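Local structure of pectate lyase/Amb allergen (Acidovorax citrulli, 4HWV) at residues Y103-Y115 against K143-Q155. The protein probably cleaves pectate as a secreted, calcium-dependent polysaccharide lyase of family 1. Numbering follows the deposited sequence.
Sequences YVAGSCASSVHGY and KPEDARACAAELQ
Tyr103, Cys108 and Ala109 meet Ala151, Cys150 and Ala147 in descending order along helix 143-159, so segment 103-115 runs antiparallel to it; the backbones come closest at Ala109 and Ala147, with CA atoms 4.1 Å apart. Opposite Ala151, the helical path is interrupted between helix 100-105 and helix 108-111: Ser107 is the N-cap of helix 108-111, its OG donating to Tyr103 O and accepting from Ala109 N. The Cys108-Cys150 disulfide (SG-SG 2.0 Å, chi3 -101°) bonds this new helix covalently to the long one, and Cys150 SG also lies at the edge of the His113 ring. The pair belongs to the helical region preceding strand 160-163, on the outside of the parallel beta-helix of polysaccharide lyase family 1. Toward that strand, the Tyr103 ring receives Gln155 CB over one face, 3.7 Å from its centroid, while Leu154 CG touches the edge. Tyr103 OH and Gln155 NE2 both hydrogen-bond Asn90 OD1, and Gln155 OE1 takes the N-H of Asp208. At the other end Ala147 CB packs on Tyr115 CD2 at 3.5 Å, and Tyr115 OH reaches Asp124. The extended chain of Lys143, CG anti to the backbone N (chi1 170°), brings NZ to a water that donates to His113 O.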
# COMPACT_ATOMS: atom_id res chain seq x y z
N TYR A 103 -17.51 -12.07 -7.07
CA TYR A 103 -17.90 -13.00 -6.02
C TYR A 103 -19.41 -12.97 -5.78
O TYR A 103 -20.02 -14.02 -5.55
CB TYR A 103 -17.15 -12.71 -4.71
CG TYR A 103 -15.74 -13.24 -4.69
CD1 TYR A 103 -15.50 -14.60 -4.79
CD2 TYR A 103 -14.65 -12.40 -4.52
CE1 TYR A 103 -14.23 -15.11 -4.76
CE2 TYR A 103 -13.35 -12.90 -4.48
CZ TYR A 103 -13.16 -14.25 -4.59
OH TYR A 103 -11.89 -14.77 -4.53
N VAL A 104 -20.01 -11.78 -5.85
CA VAL A 104 -21.46 -11.67 -5.71
C VAL A 104 -22.17 -12.35 -6.90
O VAL A 104 -23.09 -13.15 -6.71
CB VAL A 104 -21.89 -10.21 -5.55
CG1 VAL A 104 -23.42 -10.08 -5.66
CG2 VAL A 104 -21.36 -9.67 -4.22
N ALA A 105 -21.73 -12.03 -8.11
CA ALA A 105 -22.37 -12.53 -9.33
C ALA A 105 -22.22 -14.04 -9.50
O ALA A 105 -23.09 -14.68 -10.08
CB ALA A 105 -21.82 -11.81 -10.56
N GLY A 106 -21.13 -14.60 -8.98
CA GLY A 106 -20.80 -16.00 -9.25
C GLY A 106 -21.10 -16.92 -8.07
O GLY A 106 -20.69 -18.08 -8.05
N SER A 107 -21.84 -16.40 -7.10
CA SER A 107 -22.23 -17.14 -5.90
C SER A 107 -23.73 -16.98 -5.68
O SER A 107 -24.43 -16.27 -6.44
CB SER A 107 -21.48 -16.65 -4.67
OG SER A 107 -22.03 -15.40 -4.24
N CYS A 108 -24.22 -17.63 -4.63
CA CYS A 108 -25.64 -17.57 -4.31
C CYS A 108 -26.10 -16.18 -3.85
O CYS A 108 -27.29 -15.94 -3.73
CB CYS A 108 -26.05 -18.68 -3.32
SG CYS A 108 -25.00 -19.04 -1.88
N ALA A 109 -25.17 -15.26 -3.61
CA ALA A 109 -25.54 -13.86 -3.37
C ALA A 109 -26.43 -13.35 -4.50
O ALA A 109 -27.39 -12.63 -4.26
CB ALA A 109 -24.30 -12.98 -3.25
N SER A 110 -26.12 -13.76 -5.72
CA SER A 110 -26.95 -13.42 -6.87
C SER A 110 -27.95 -14.51 -7.26
O SER A 110 -29.13 -14.23 -7.49
CB SER A 110 -26.07 -13.07 -8.07
OG SER A 110 -25.19 -14.13 -8.36
N SER A 111 -27.49 -15.76 -7.34
CA SER A 111 -28.35 -16.84 -7.84
C SER A 111 -29.50 -17.20 -6.91
O SER A 111 -30.54 -17.67 -7.36
CB SER A 111 -27.53 -18.09 -8.18
OG SER A 111 -27.03 -18.69 -7.01
N VAL A 112 -29.33 -16.97 -5.62
CA VAL A 112 -30.40 -17.22 -4.66
C VAL A 112 -30.99 -15.90 -4.17
O VAL A 112 -32.21 -15.71 -4.20
CB VAL A 112 -29.91 -18.05 -3.46
CG1 VAL A 112 -31.00 -18.14 -2.38
CG2 VAL A 112 -29.49 -19.43 -3.91
N HIS A 113 -30.14 -14.96 -3.77
CA HIS A 113 -30.62 -13.76 -3.09
C HIS A 113 -30.84 -12.55 -4.00
O HIS A 113 -31.35 -11.53 -3.56
CB HIS A 113 -29.70 -13.41 -1.93
CG HIS A 113 -29.60 -14.52 -0.93
ND1 HIS A 113 -30.66 -14.86 -0.11
CD2 HIS A 113 -28.61 -15.40 -0.67
CE1 HIS A 113 -30.30 -15.89 0.64
NE2 HIS A 113 -29.07 -16.25 0.31
N GLY A 114 -30.50 -12.68 -5.27
CA GLY A 114 -30.88 -11.71 -6.27
C GLY A 114 -30.08 -10.42 -6.31
O GLY A 114 -30.49 -9.47 -6.97
N TYR A 115 -28.96 -10.36 -5.61
CA TYR A 115 -28.13 -9.14 -5.64
C TYR A 115 -27.45 -8.95 -6.98
O TYR A 115 -26.74 -9.84 -7.46
CB TYR A 115 -27.12 -9.13 -4.49
CG TYR A 115 -27.83 -8.76 -3.21
CD1 TYR A 115 -28.14 -7.42 -2.94
CD2 TYR A 115 -28.23 -9.73 -2.28
CE1 TYR A 115 -28.82 -7.06 -1.81
CE2 TYR A 115 -28.93 -9.38 -1.15
CZ TYR A 115 -29.21 -8.04 -0.91
OH TYR A 115 -29.90 -7.70 0.22
N LYS A 143 -31.51 -11.94 4.88
CA LYS A 143 -31.12 -11.93 3.48
C LYS A 143 -29.76 -11.28 3.19
O LYS A 143 -28.93 -11.90 2.54
CB LYS A 143 -32.24 -11.34 2.62
CG LYS A 143 -31.86 -11.07 1.18
CD LYS A 143 -33.06 -10.59 0.39
CE LYS A 143 -32.68 -10.16 -0.99
NZ LYS A 143 -33.89 -9.74 -1.74
N PRO A 144 -29.50 -10.03 3.64
CA PRO A 144 -28.18 -9.48 3.27
C PRO A 144 -27.03 -10.27 3.90
O PRO A 144 -25.99 -10.41 3.25
CB PRO A 144 -28.24 -8.03 3.80
CG PRO A 144 -29.70 -7.74 3.96
CD PRO A 144 -30.36 -9.04 4.32
N GLU A 145 -27.20 -10.77 5.11
CA GLU A 145 -26.15 -11.58 5.72
C GLU A 145 -25.96 -12.91 5.00
O GLU A 145 -24.84 -13.35 4.77
CB GLU A 145 -26.41 -11.78 7.22
CG GLU A 145 -25.54 -12.87 7.87
CD GLU A 145 -24.04 -12.54 7.88
OE1 GLU A 145 -23.61 -11.40 7.55
OE2 GLU A 145 -23.28 -13.46 8.26
N ASP A 146 -27.06 -13.56 4.62
CA ASP A 146 -26.95 -14.82 3.88
C ASP A 146 -26.29 -14.58 2.51
O ASP A 146 -25.52 -15.41 2.02
CB ASP A 146 -28.33 -15.47 3.73
CG ASP A 146 -28.87 -15.98 5.05
OD1 ASP A 146 -28.06 -16.33 5.93
OD2 ASP A 146 -30.10 -16.05 5.20
N ALA A 147 -26.59 -13.43 1.90
CA ALA A 147 -25.95 -13.11 0.63
C ALA A 147 -24.45 -12.83 0.81
O ALA A 147 -23.62 -13.34 0.04
CB ALA A 147 -26.65 -11.95 -0.05
N ARG A 148 -24.10 -12.07 1.84
CA ARG A 148 -22.69 -11.86 2.16
C ARG A 148 -22.01 -13.21 2.38
O ARG A 148 -20.92 -13.45 1.85
CB ARG A 148 -22.51 -11.00 3.41
CG ARG A 148 -21.04 -10.72 3.72
CD ARG A 148 -20.81 -10.39 5.20
NE ARG A 148 -21.16 -11.53 6.04
CZ ARG A 148 -20.40 -12.61 6.19
NH1 ARG A 148 -19.19 -12.68 5.62
NH2 ARG A 148 -20.84 -13.62 6.92
N ALA A 149 -22.64 -14.08 3.17
CA ALA A 149 -22.03 -15.38 3.47
C ALA A 149 -21.79 -16.20 2.20
O ALA A 149 -20.79 -16.90 2.09
CB ALA A 149 -22.87 -16.15 4.48
N CYS A 150 -22.71 -16.12 1.23
CA CYS A 150 -22.53 -16.79 -0.06
C CYS A 150 -21.27 -16.30 -0.76
O CYS A 150 -20.49 -17.10 -1.28
CB CYS A 150 -23.71 -16.49 -1.00
SG CYS A 150 -25.21 -17.41 -0.66
N ALA A 151 -21.11 -14.98 -0.82
CA ALA A 151 -19.96 -14.41 -1.52
C ALA A 151 -18.67 -14.74 -0.78
O ALA A 151 -17.67 -15.09 -1.40
CB ALA A 151 -20.14 -12.90 -1.69
N ALA A 152 -18.71 -14.65 0.54
CA ALA A 152 -17.53 -14.93 1.37
C ALA A 152 -17.11 -16.39 1.26
O ALA A 152 -15.93 -16.70 1.31
CB ALA A 152 -17.80 -14.58 2.83
N GLU A 153 -18.09 -17.28 1.16
CA GLU A 153 -17.80 -18.70 1.04
C GLU A 153 -17.06 -19.02 -0.25
O GLU A 153 -16.13 -19.84 -0.25
CB GLU A 153 -19.08 -19.53 1.12
CG GLU A 153 -18.80 -21.03 1.08
CD GLU A 153 -18.07 -21.50 2.31
OE1 GLU A 153 -18.30 -20.96 3.41
OE2 GLU A 153 -17.26 -22.42 2.17
N LEU A 154 -17.46 -18.39 -1.35
CA LEU A 154 -16.73 -18.56 -2.61
C LEU A 154 -15.32 -17.97 -2.47
O LEU A 154 -14.36 -18.62 -2.87
CB LEU A 154 -17.50 -17.93 -3.79
CG LEU A 154 -16.80 -18.04 -5.16
CD1 LEU A 154 -16.47 -19.50 -5.50
CD2 LEU A 154 -17.65 -17.42 -6.25
N GLN A 155 -15.17 -16.78 -1.90
CA GLN A 155 -13.82 -16.26 -1.71
C GLN A 155 -12.96 -17.19 -0.85
O GLN A 155 -11.79 -17.41 -1.17
CB GLN A 155 -13.83 -14.81 -1.15
CG GLN A 155 -12.41 -14.25 -1.01
CD GLN A 155 -12.35 -12.76 -0.82
OE1 GLN A 155 -13.07 -12.21 0.02
NE2 GLN A 155 -11.52 -12.08 -1.61
O HOH W 1 -32.58 -9.15 -4.12